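Local structure of thermotoga maritima TmcAL (Thermotoga maritima, 5Y0T) at residues A[3-9]-A[32-38]; A[104-110]-A[163-169]; A[325-329]-A[383-387]. The protein belongs to the HIGH nucleotidyl transferase family of the HUP clan, with a Rossmann-like nucleotide-binding fold, and holds adenosine-5'-rp-alpha-thio-triphosphate in this crystal. One frame throughout, in Å; residues are numbered along the deposited sequence.

Interaction 1: residues A[3-9]-A[32-38]. With TAT (adenosine-5'-rp-alpha-thio-triphosphate), chain E.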
loop_
_atom_site.group_PDB
_atom_site.type_symbol
_atom_site.label_atom_id
_atom_site.label_comp_id
_atom_site.label_asym_id
_atom_site.label_seq_id
_atom_site.Cartn_x
_atom_site.Cartn_y
_atom_site.Cartn_z
ATOM N N VAL A 3 -14.445 -34.314 22.794
ATOM C CA VAL A 3 -13.378 -33.472 22.273
ATOM C C VAL A 3 -13.645 -32.018 22.611
ATOM O O VAL A 3 -14.666 -31.448 22.223
ATOM C CB VAL A 3 -13.213 -33.608 20.743
ATOM C CG1 VAL A 3 -12.145 -32.628 20.241
ATOM C CG2 VAL A 3 -12.847 -35.053 20.377
ATOM N N LEU A 4 -12.713 -31.424 23.342
ATOM C CA LEU A 4 -12.802 -30.028 23.736
ATOM C C LEU A 4 -12.308 -29.103 22.631
ATOM O O LEU A 4 -11.189 -29.284 22.150
ATOM C CB LEU A 4 -11.961 -29.789 24.983
ATOM C CG LEU A 4 -11.785 -28.338 25.428
ATOM C CD1 LEU A 4 -13.161 -27.751 25.815
ATOM C CD2 LEU A 4 -10.790 -28.275 26.585
ATOM N N GLY A 5 -13.145 -28.164 22.192
ATOM C CA GLY A 5 -12.677 -27.061 21.354
ATOM C C GLY A 5 -12.514 -25.787 22.178
ATOM O O GLY A 5 -13.330 -25.511 23.076
ATOM N N VAL A 6 -11.532 -24.966 21.822
ATOM C CA VAL A 6 -11.363 -23.655 22.442
ATOM C C VAL A 6 -11.030 -22.637 21.347
ATOM O O VAL A 6 -10.346 -22.954 20.360
ATOM C CB VAL A 6 -10.280 -23.638 23.560
ATOM C CG1 VAL A 6 -10.680 -24.576 24.734
ATOM C CG2 VAL A 6 -8.886 -24.017 23.032
ATOM N N VAL A 7 -11.558 -21.429 21.524
ATOM C CA VAL A 7 -11.358 -20.313 20.595
ATOM C C VAL A 7 -10.365 -19.366 21.234
ATOM O O VAL A 7 -10.600 -18.903 22.343
ATOM C CB VAL A 7 -12.672 -19.567 20.312
ATOM C CG1 VAL A 7 -12.425 -18.377 19.342
ATOM C CG2 VAL A 7 -13.724 -20.538 19.758
ATOM N N VAL A 8 -9.237 -19.105 20.577
ATOM C CA VAL A 8 -8.132 -18.431 21.253
ATOM C C VAL A 8 -7.361 -17.508 20.324
ATOM O O VAL A 8 -7.449 -17.604 19.109
ATOM C CB VAL A 8 -7.116 -19.452 21.861
ATOM C CG1 VAL A 8 -7.804 -20.397 22.849
ATOM C CG2 VAL A 8 -6.442 -20.257 20.742
ATOM N N GLU A 9 -6.591 -16.613 20.929
ATOM C CA GLU A 9 -5.712 -15.696 20.211
ATOM C C GLU A 9 -4.299 -15.876 20.752
ATOM O O GLU A 9 -3.344 -15.893 19.979
ATOM C CB GLU A 9 -6.217 -14.262 20.307
ATOM C CG GLU A 9 -7.531 -14.121 19.551
ATOM C CD GLU A 9 -7.780 -12.706 19.068
ATOM O OE1 GLU A 9 -7.827 -11.800 19.918
ATOM O OE2 GLU A 9 -7.881 -12.503 17.836
ATOM N N TYR A 32 -9.402 -35.378 23.691
ATOM C CA TYR A 32 -8.507 -34.494 22.939
ATOM C C TYR A 32 -8.955 -33.052 23.072
ATOM O O TYR A 32 -10.121 -32.787 23.324
ATOM C CB TYR A 32 -8.470 -34.862 21.441
ATOM C CG TYR A 32 -8.109 -36.308 21.177
ATOM C CD1 TYR A 32 -6.773 -36.701 21.030
ATOM C CD2 TYR A 32 -9.104 -37.281 21.078
ATOM C CE1 TYR A 32 -6.438 -38.018 20.793
ATOM C CE2 TYR A 32 -8.777 -38.603 20.851
ATOM C CZ TYR A 32 -7.444 -38.959 20.708
ATOM O OH TYR A 32 -7.129 -40.265 20.485
ATOM N N THR A 33 -8.021 -32.130 22.857
ATOM C CA THR A 33 -8.302 -30.699 22.871
ATOM C C THR A 33 -7.826 -30.061 21.565
ATOM O O THR A 33 -6.681 -30.234 21.166
ATOM C CB THR A 33 -7.609 -30.016 24.061
ATOM O OG1 THR A 33 -8.128 -30.567 25.274
ATOM C CG2 THR A 33 -7.843 -28.514 24.055
ATOM N N ILE A 34 -8.725 -29.337 20.915
ATOM C CA ILE A 34 -8.453 -28.680 19.656
ATOM C C ILE A 34 -8.643 -27.181 19.834
ATOM O O ILE A 34 -9.659 -26.746 20.374
ATOM C CB ILE A 34 -9.388 -29.201 18.559
ATOM C CG1 ILE A 34 -9.118 -30.693 18.297
ATOM C CG2 ILE A 34 -9.227 -28.379 17.290
ATOM C CD1 ILE A 34 -10.157 -31.324 17.368
ATOM N N ALA A 35 -7.670 -26.388 19.394
ATOM C CA ALA A 35 -7.810 -24.925 19.458
ATOM C C ALA A 35 -7.950 -24.347 18.063
ATOM O O ALA A 35 -7.277 -24.805 17.152
ATOM C CB ALA A 35 -6.614 -24.299 20.163
ATOM N N VAL A 36 -8.846 -23.377 17.897
ATOM C CA VAL A 36 -8.877 -22.561 16.687
ATOM C C VAL A 36 -8.371 -21.198 17.117
ATOM O O VAL A 36 -8.924 -20.572 18.023
ATOM C CB VAL A 36 -10.300 -22.493 16.012
ATOM C CG1 VAL A 36 -11.383 -21.859 16.936
ATOM C CG2 VAL A 36 -10.227 -21.757 14.662
ATOM N N MET A 37 -7.288 -20.765 16.467
ATOM C CA MET A 37 -6.484 -19.641 16.915
ATOM C C MET A 37 -6.338 -18.603 15.802
ATOM O O MET A 37 -6.058 -18.946 14.657
ATOM C CB MET A 37 -5.087 -20.125 17.353
ATOM C CG MET A 37 -4.201 -19.064 18.015
ATOM S SD MET A 37 -2.515 -19.654 18.292
ATOM C CE MET A 37 -1.857 -19.433 16.632
ATOM N N SER A 38 -6.520 -17.337 16.148
ATOM C CA SER A 38 -6.187 -16.257 15.234
ATOM C C SER A 38 -4.730 -16.370 14.811
ATOM O O SER A 38 -3.864 -16.740 15.607
ATOM C CB SER A 38 -6.436 -14.900 15.892
ATOM O OG SER A 38 -7.824 -14.692 16.101
HETATM N N1 TAT E . -9.038 -16.232 33.530
HETATM C C2 TAT E . -9.780 -17.184 32.932
HETATM N N3 TAT E . -9.854 -17.340 31.599
HETATM C C4 TAT E . -9.161 -16.521 30.771
HETATM C C5 TAT E . -8.314 -15.471 31.345
HETATM C C6 TAT E . -8.293 -15.360 32.822
HETATM N N6 TAT E . -7.543 -14.416 33.439
HETATM N N7 TAT E . -7.740 -14.824 30.309
HETATM C C8 TAT E . -8.171 -15.413 29.163
HETATM N N9 TAT E . -9.017 -16.424 29.446
HETATM P PA TAT E . -7.877 -15.242 24.236
HETATM P PB TAT E . -8.486 -12.811 25.772
HETATM P PG TAT E . -7.084 -10.897 27.423
HETATM C "C1'" TAT E . -9.703 -17.287 28.459
HETATM O O1A TAT E . -5.961 -11.142 28.416
HETATM O O1B TAT E . -8.885 -11.661 24.899
HETATM S S1G TAT E . -9.441 -15.170 23.082
HETATM C "C2'" TAT E . -10.551 -16.431 27.521
HETATM O "O2'" TAT E . -11.787 -16.043 28.121
HETATM O O2A TAT E . -6.564 -15.708 23.629
HETATM O O2B TAT E . -9.542 -13.521 26.581
HETATM O O2G TAT E . -6.676 -9.973 26.293
HETATM C "C3'" TAT E . -10.716 -17.352 26.332
HETATM O "O3'" TAT E . -11.810 -18.266 26.533
HETATM O O3A TAT E . -7.553 -13.816 24.921
HETATM O O3B TAT E . -7.282 -12.354 26.756
HETATM O O3G TAT E . -8.434 -10.564 28.012
HETATM C "C4'" TAT E . -9.405 -18.131 26.321
HETATM O "O4'" TAT E . -8.786 -17.958 27.602
HETATM C "C5'" TAT E . -8.444 -17.617 25.243
HETATM O "O5'" TAT E . -8.231 -16.222 25.461
#
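L4 and T33 lie side by side across two parallel strands and point the same way, the leucine setting CD2 3.7 Å from T33 OG1. Their face of the sheet continues through V6, whose CG2 rests 3.7 Å from A35 CB, and V8, whose CG2 meets M37 CB. In V8 that methyl is held between the backbone N and the carbonyl carbon (chi1 -58°), which turns it to the neighbouring strand and leaves CG1 for adenosine-5'-rp-alpha-thio-triphosphate, 3.7 Å from its C5'. The small A35 suits a place between two branched valines. On the other face the side chains of V3 and I34 cross obliquely, with CG1 and CD1 3.7 Å apart, while V7 and V36 run alongside each other, CG2 against CG1. Beta-branched residues such as valine, isoleucine and threonine suit extended backbone. Between the faces the ladder alternates from L4 N to Y32 O through to S38 N on V8 O; the strand directions differ by 21°, the twist of neighbouring parallel strands. Just past the first strand, the extended side chain of E9 brings its carboxylate to S38. S38 OG donates to E9 OE2 at 2.8 Å, onto the anti lone pair of that oxygen; Q43 N also binds it, which should keep the carboxylate fixed. Meanwhile E9 N donates to O2A of the ligand at 2.8 Å. Helix 15-28 packs on the L4 and V6 face, and V7 touches helix 79-92. Strand, helix and parallel strand make a beta-alpha-beta unit, with the ligand at the carboxyl end of the first strand, as in Rossmann-like HUP folds.

Interaction 2: residues A[104-110]-A[163-169]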
loop_
_atom_site.group_PDB
_atom_site.type_symbol
_atom_site.label_atom_id
_atom_site.label_comp_id
_atom_site.label_asym_id
_atom_site.label_seq_id
_atom_site.Cartn_x
_atom_site.Cartn_y
_atom_site.Cartn_z
ATOM N N GLU A 104 -17.051 -13.419 32.311
ATOM C CA GLU A 104 -17.039 -12.544 33.477
ATOM C C GLU A 104 -18.074 -12.987 34.508
ATOM O O GLU A 104 -17.834 -12.924 35.731
ATOM C CB GLU A 104 -17.297 -11.081 33.073
ATOM C CG GLU A 104 -16.168 -10.442 32.244
ATOM C CD GLU A 104 -16.323 -10.655 30.744
ATOM O OE1 GLU A 104 -17.221 -11.430 30.326
ATOM O OE2 GLU A 104 -15.540 -10.047 29.979
ATOM N N SER A 105 -19.255 -13.363 34.025
ATOM C CA SER A 105 -20.345 -13.771 34.913
ATOM C C SER A 105 -20.262 -15.243 35.309
ATOM O O SER A 105 -20.742 -15.617 36.372
ATOM C CB SER A 105 -21.700 -13.509 34.261
ATOM O OG SER A 105 -21.853 -14.346 33.129
ATOM N N ASN A 106 -19.673 -16.061 34.431
ATOM C CA ASN A 106 -19.684 -17.525 34.572
ATOM C C ASN A 106 -21.125 -18.050 34.672
ATOM O O ASN A 106 -21.428 -18.975 35.442
ATOM C CB ASN A 106 -18.864 -17.961 35.800
ATOM C CG ASN A 106 -18.523 -19.447 35.778
ATOM O OD1 ASN A 106 -18.362 -20.044 34.711
ATOM N ND2 ASN A 106 -18.438 -20.054 36.960
ATOM N N ASP A 107 -22.027 -17.416 33.928
ATOM C CA ASP A 107 -23.430 -17.817 33.945
ATOM C C ASP A 107 -23.844 -18.327 32.564
ATOM O O ASP A 107 -24.340 -17.551 31.743
ATOM C CB ASP A 107 -24.271 -16.599 34.354
ATOM C CG ASP A 107 -25.721 -16.934 34.650
ATOM O OD1 ASP A 107 -26.188 -18.033 34.282
ATOM O OD2 ASP A 107 -26.397 -16.059 35.241
ATOM N N ILE A 108 -23.790 -19.641 32.358
ATOM C CA ILE A 108 -23.969 -20.181 31.013
ATOM C C ILE A 108 -25.450 -20.154 30.645
ATOM O O ILE A 108 -25.813 -19.972 29.483
ATOM C CB ILE A 108 -23.427 -21.627 30.887
ATOM C CG1 ILE A 108 -23.585 -22.140 29.459
ATOM C CG2 ILE A 108 -24.123 -22.565 31.882
ATOM C CD1 ILE A 108 -22.653 -21.482 28.465
ATOM N N GLU A 109 -26.300 -20.328 31.649
ATOM C CA GLU A 109 -27.743 -20.346 31.429
ATOM C C GLU A 109 -28.239 -18.992 30.939
ATOM O O GLU A 109 -29.059 -18.927 30.029
ATOM C CB GLU A 109 -28.485 -20.743 32.704
ATOM C CG GLU A 109 -28.268 -22.185 33.110
ATOM C CD GLU A 109 -29.471 -22.766 33.829
ATOM O OE1 GLU A 109 -30.516 -22.077 33.899
ATOM O OE2 GLU A 109 -29.370 -23.910 34.322
ATOM N N PHE A 110 -27.721 -17.918 31.530
ATOM C CA PHE A 110 -28.065 -16.572 31.072
ATOM C C PHE A 110 -27.637 -16.370 29.614
ATOM O O PHE A 110 -28.415 -15.875 28.788
ATOM C CB PHE A 110 -27.434 -15.494 31.971
ATOM C CG PHE A 110 -27.486 -14.109 31.369
ATOM C CD1 PHE A 110 -28.672 -13.395 31.342
ATOM C CD2 PHE A 110 -26.356 -13.540 30.802
ATOM C CE1 PHE A 110 -28.732 -12.127 30.768
ATOM C CE2 PHE A 110 -26.404 -12.282 30.222
ATOM C CZ PHE A 110 -27.599 -11.570 30.206
ATOM N N LYS A 163 -24.957 -7.696 32.013
ATOM C CA LYS A 163 -23.802 -8.592 31.904
ATOM C C LYS A 163 -23.188 -8.539 30.503
ATOM O O LYS A 163 -22.009 -8.848 30.309
ATOM C CB LYS A 163 -24.198 -10.029 32.243
ATOM C CG LYS A 163 -24.529 -10.280 33.721
ATOM C CD LYS A 163 -25.088 -11.695 33.891
ATOM C CE LYS A 163 -25.765 -11.879 35.232
ATOM N NZ LYS A 163 -26.476 -13.187 35.268
ATOM N N LEU A 164 -23.988 -8.120 29.531
ATOM C CA LEU A 164 -23.557 -8.102 28.140
ATOM C C LEU A 164 -22.747 -6.848 27.836
ATOM O O LEU A 164 -22.425 -6.579 26.689
ATOM C CB LEU A 164 -24.763 -8.220 27.206
ATOM C CG LEU A 164 -25.493 -9.568 27.305
ATOM C CD1 LEU A 164 -26.749 -9.590 26.440
ATOM C CD2 LEU A 164 -24.564 -10.720 26.925
ATOM N N GLU A 165 -22.442 -6.050 28.854
ATOM C CA GLU A 165 -21.498 -4.953 28.649
ATOM C C GLU A 165 -20.059 -5.460 28.736
ATOM O O GLU A 165 -19.111 -4.730 28.448
ATOM C CB GLU A 165 -21.732 -3.831 29.664
ATOM C CG GLU A 165 -23.130 -3.258 29.605
ATOM C CD GLU A 165 -23.300 -2.015 30.459
ATOM O OE1 GLU A 165 -22.409 -1.712 31.284
ATOM O OE2 GLU A 165 -24.336 -1.343 30.297
ATOM N N LYS A 166 -19.906 -6.715 29.139
ATOM C CA LYS A 166 -18.585 -7.298 29.341
ATOM C C LYS A 166 -18.185 -8.083 28.100
ATOM O O LYS A 166 -18.962 -8.908 27.616
ATOM C CB LYS A 166 -18.577 -8.206 30.580
ATOM C CG LYS A 166 -19.012 -7.522 31.889
ATOM C CD LYS A 166 -17.978 -6.531 32.389
ATOM C CE LYS A 166 -18.385 -5.947 33.737
ATOM N NZ LYS A 166 -17.500 -4.825 34.163
ATOM N N SER A 167 -16.980 -7.821 27.596
ATOM C CA SER A 167 -16.531 -8.337 26.291
ATOM C C SER A 167 -16.657 -9.849 26.131
ATOM O O SER A 167 -17.163 -10.353 25.114
ATOM C CB SER A 167 -15.069 -7.942 26.048
ATOM O OG SER A 167 -14.895 -6.539 26.074
ATOM N N ASN A 168 -16.193 -10.588 27.130
ATOM C CA ASN A 168 -16.095 -12.034 26.962
ATOM C C ASN A 168 -17.465 -12.720 26.972
ATOM O O ASN A 168 -17.674 -13.698 26.252
ATOM C CB ASN A 168 -15.162 -12.615 28.022
ATOM C CG ASN A 168 -13.702 -12.240 27.765
ATOM O OD1 ASN A 168 -13.017 -12.893 26.983
ATOM N ND2 ASN A 168 -13.230 -11.180 28.415
ATOM N N ASP A 169 -18.407 -12.178 27.742
ATOM C CA ASP A 169 -19.770 -12.714 27.752
ATOM C C ASP A 169 -20.505 -12.383 26.446
ATOM O O ASP A 169 -21.265 -13.203 25.946
ATOM C CB ASP A 169 -20.534 -12.208 28.988
ATOM C CG ASP A 169 -20.245 -13.064 30.226
ATOM O OD1 ASP A 169 -19.611 -14.129 30.049
ATOM O OD2 ASP A 169 -20.649 -12.706 31.358
#
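The N-terminal ends of two helices, 108-120 and 167-182, meet at this contact, where carboxylates from the loop after strand 98-103 and from the second helix exchange hydrogen bonds with backbone N-H groups. E104 reaches over the first turn of helix 167-182. Its OE2 accepts from N168 N at 3.0 Å through the syn lone pair, and N168 ND2, with the acceptor in its amide plane, meets the same oxygen from 49° out of the carboxylate plane. The bend at chi2 (89°) brings the carboxylate across K166 CB, which lies 3.3 Å from E104 CD. A glutamate suits this place because the chain is long enough to reach amides at a helix start, whose dipole would probably stabilise its charge. D169 binds in the opposite sense, from helix to loop: its OD2 takes S105 OG at 2.7 Å and S105 N from opposite faces of its plane, while OD1 is bound by S103 OG. S105 OG in turn accepts from D107 N, an ST turn that shapes the loop leading into helix 108-120. D107 is the N-cap of that helix, its OD1 accepting from F110 N at 3.2 Å. Its OD2 forms a salt bridge with K163 NZ at 2.9 Å, though the hydrogen bond within it is weak, and E160 is a second anionic partner of this lysine. The extended lysine chain lies over one face of F110, with CD 4.1 Å from the ring centroid in a CH-pi contact and NZ in an off-centre cation-pi contact. E104 probably helps to position N168, binding its backbone N and its ND2. An Asp N-cap and ST turn thus start helix 108-120, and a glutamate binds the first-turn amide of helix 167-182, beside the adenosine-5'-rp-alpha-thio-triphosphate pocket.

Interaction 3: residues A[325-329]-A[383-387]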
loop_
_atom_site.group_PDB
_atom_site.type_symbol
_atom_site.label_atom_id
_atom_site.label_comp_id
_atom_site.label_asym_id
_atom_site.label_seq_id
_atom_site.Cartn_x
_atom_site.Cartn_y
_atom_site.Cartn_z
ATOM N N PHE A 325 -17.036 -10.008 -0.234
ATOM C CA PHE A 325 -16.225 -11.115 0.272
ATOM C C PHE A 325 -16.582 -11.442 1.728
ATOM O O PHE A 325 -16.755 -12.618 2.091
ATOM C CB PHE A 325 -14.745 -10.752 0.121
ATOM C CG PHE A 325 -13.801 -11.666 0.848
ATOM C CD1 PHE A 325 -13.642 -12.984 0.455
ATOM C CD2 PHE A 325 -13.029 -11.182 1.891
ATOM C CE1 PHE A 325 -12.755 -13.823 1.120
ATOM C CE2 PHE A 325 -12.133 -12.009 2.556
ATOM C CZ PHE A 325 -11.991 -13.329 2.169
ATOM N N VAL A 326 -16.722 -10.415 2.561
ATOM C CA VAL A 326 -17.080 -10.659 3.966
ATOM C C VAL A 326 -18.528 -11.157 4.075
ATOM O O VAL A 326 -18.837 -12.028 4.897
ATOM C CB VAL A 326 -16.881 -9.398 4.845
ATOM C CG1 VAL A 326 -17.364 -9.644 6.257
ATOM C CG2 VAL A 326 -15.422 -9.013 4.872
ATOM N N GLU A 327 -19.410 -10.636 3.227
ATOM C CA GLU A 327 -20.797 -11.084 3.234
ATOM C C GLU A 327 -20.887 -12.580 2.917
ATOM O O GLU A 327 -21.600 -13.320 3.586
ATOM C CB GLU A 327 -21.637 -10.284 2.239
ATOM C CG GLU A 327 -23.076 -10.784 2.117
ATOM C CD GLU A 327 -23.878 -10.547 3.384
ATOM O OE1 GLU A 327 -23.470 -9.681 4.194
ATOM O OE2 GLU A 327 -24.915 -11.223 3.569
ATOM N N LYS A 328 -20.174 -13.017 1.889
ATOM C CA LYS A 328 -20.142 -14.437 1.556
ATOM C C LYS A 328 -19.478 -15.268 2.658
ATOM O O LYS A 328 -19.934 -16.374 2.976
ATOM C CB LYS A 328 -19.411 -14.666 0.232
ATOM C CG LYS A 328 -20.222 -14.299 -1.006
ATOM C CD LYS A 328 -19.525 -14.780 -2.275
ATOM C CE LYS A 328 -19.410 -16.306 -2.305
ATOM N NZ LYS A 328 -18.815 -16.825 -3.581
ATOM N N SER A 329 -18.395 -14.754 3.231
ATOM C CA SER A 329 -17.717 -15.487 4.301
ATOM C C SER A 329 -18.626 -15.622 5.528
ATOM O O SER A 329 -18.595 -16.639 6.215
ATOM C CB SER A 329 -16.407 -14.805 4.696
ATOM O OG SER A 329 -15.506 -14.722 3.601
ATOM N N LEU A 383 -14.544 -18.716 -3.150
ATOM C CA LEU A 383 -14.450 -18.213 -1.776
ATOM C C LEU A 383 -13.261 -18.835 -1.029
ATOM O O LEU A 383 -12.497 -18.141 -0.314
ATOM C CB LEU A 383 -15.752 -18.487 -1.025
ATOM C CG LEU A 383 -15.831 -17.883 0.379
ATOM C CD1 LEU A 383 -15.659 -16.360 0.324
ATOM C CD2 LEU A 383 -17.174 -18.252 0.984
ATOM N N PHE A 384 -13.099 -20.140 -1.208
ATOM C CA PHE A 384 -11.959 -20.872 -0.647
ATOM C C PHE A 384 -10.664 -20.179 -1.075
ATOM O O PHE A 384 -9.828 -19.843 -0.245
ATOM C CB PHE A 384 -12.019 -22.340 -1.119
ATOM C CG PHE A 384 -10.910 -23.239 -0.603
ATOM C CD1 PHE A 384 -9.574 -23.016 -0.936
ATOM C CD2 PHE A 384 -11.223 -24.379 0.130
ATOM C CE1 PHE A 384 -8.572 -23.884 -0.498
ATOM C CE2 PHE A 384 -10.231 -25.261 0.552
ATOM C CZ PHE A 384 -8.900 -25.006 0.247
ATOM N N LEU A 385 -10.506 -19.961 -2.378
ATOM C CA LEU A 385 -9.291 -19.339 -2.887
ATOM C C LEU A 385 -9.095 -17.926 -2.338
ATOM O O LEU A 385 -7.981 -17.566 -1.959
ATOM C CB LEU A 385 -9.296 -19.316 -4.427
ATOM C CG LEU A 385 -9.163 -20.696 -5.080
ATOM C CD1 LEU A 385 -9.336 -20.612 -6.619
ATOM C CD2 LEU A 385 -7.838 -21.354 -4.727
ATOM N N GLU A 386 -10.164 -17.128 -2.288
ATOM C CA GLU A 386 -10.075 -15.776 -1.718
ATOM C C GLU A 386 -9.730 -15.785 -0.237
ATOM O O GLU A 386 -8.884 -14.999 0.216
ATOM C CB GLU A 386 -11.387 -15.000 -1.953
ATOM C CG GLU A 386 -11.614 -14.741 -3.440
ATOM C CD GLU A 386 -12.863 -13.924 -3.751
ATOM O OE1 GLU A 386 -13.571 -13.506 -2.815
ATOM O OE2 GLU A 386 -13.135 -13.701 -4.948
ATOM N N GLN A 387 -10.353 -16.682 0.520
ATOM C CA GLN A 387 -10.070 -16.762 1.941
ATOM C C GLN A 387 -8.612 -17.132 2.198
ATOM O O GLN A 387 -7.924 -16.467 2.983
ATOM C CB GLN A 387 -11.008 -17.773 2.628
ATOM C CG GLN A 387 -12.443 -17.287 2.760
ATOM C CD GLN A 387 -13.374 -18.319 3.395
ATOM O OE1 GLN A 387 -13.028 -19.495 3.519
ATOM N NE2 GLN A 387 -14.554 -17.873 3.812
#
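F325 pushes its ring against helix 381-399, meeting L383, E386 and Q387. Its CD1 lies 3.9 Å from L383 CD1. Q387 CA sits in the ring plane at the edge, so the phenyl group presents its rim to the backbone of the other helix. The flat ring reaches far enough to bridge axes 11.0 Å apart, aided by a CG anti to the backbone N (chi1 168°). E386 runs past the ring in the opposite direction, CB 3.6 Å from F325 CE1 and OE1 3.3 Å from F325 CD1, with ring and carboxylate planes 54° apart. L383 spreads its two methyls over different neighbours: CD1 approaches S329 OG at 3.7 Å, while CD2 rests near the carbonyl oxygen of K328.

Behind this shell, S329 OG donates to F325 O at 2.9 Å, one turn back in its own helix. The same hydroxyl oxygen receives a weak bond from Q387 NE2 at 3.3 Å, though a nearly straight one. A serine suits the spot because it is small and can satisfy its hydroxyl within the helix. The buried Q387 amide is held more firmly by its other partners, Q335 N at OE1 and G333 O at NE2. K328 NZ pairs with D380, just ahead of helix 381-399. The two helix segments cross at -116°, helix 72-75 packs V73 on F325 and S329, and F384 turns away toward helix 368-374.

Only interactions 1 and 2 reach the adenosine-5'-rp-alpha-thio-triphosphate pocket: V7 and V8 at the end of strand 3-8 and E9 just after it line one part, and the side chain of N168, at the helix start, lies about 4 Å from the ligand. Their centres are 20 Å apart, and their nearest atoms about 8 Å, so they do not touch. Strand 98-103 connects them, pairing with strand 3-8 and leading directly into segment 104-110. Interaction 3 belongs to helices later in the chain. Its centre lies 22 Å from that of interaction 1 and 31 Å from that of interaction 2, with which it sits on opposite sides of the chain's centre.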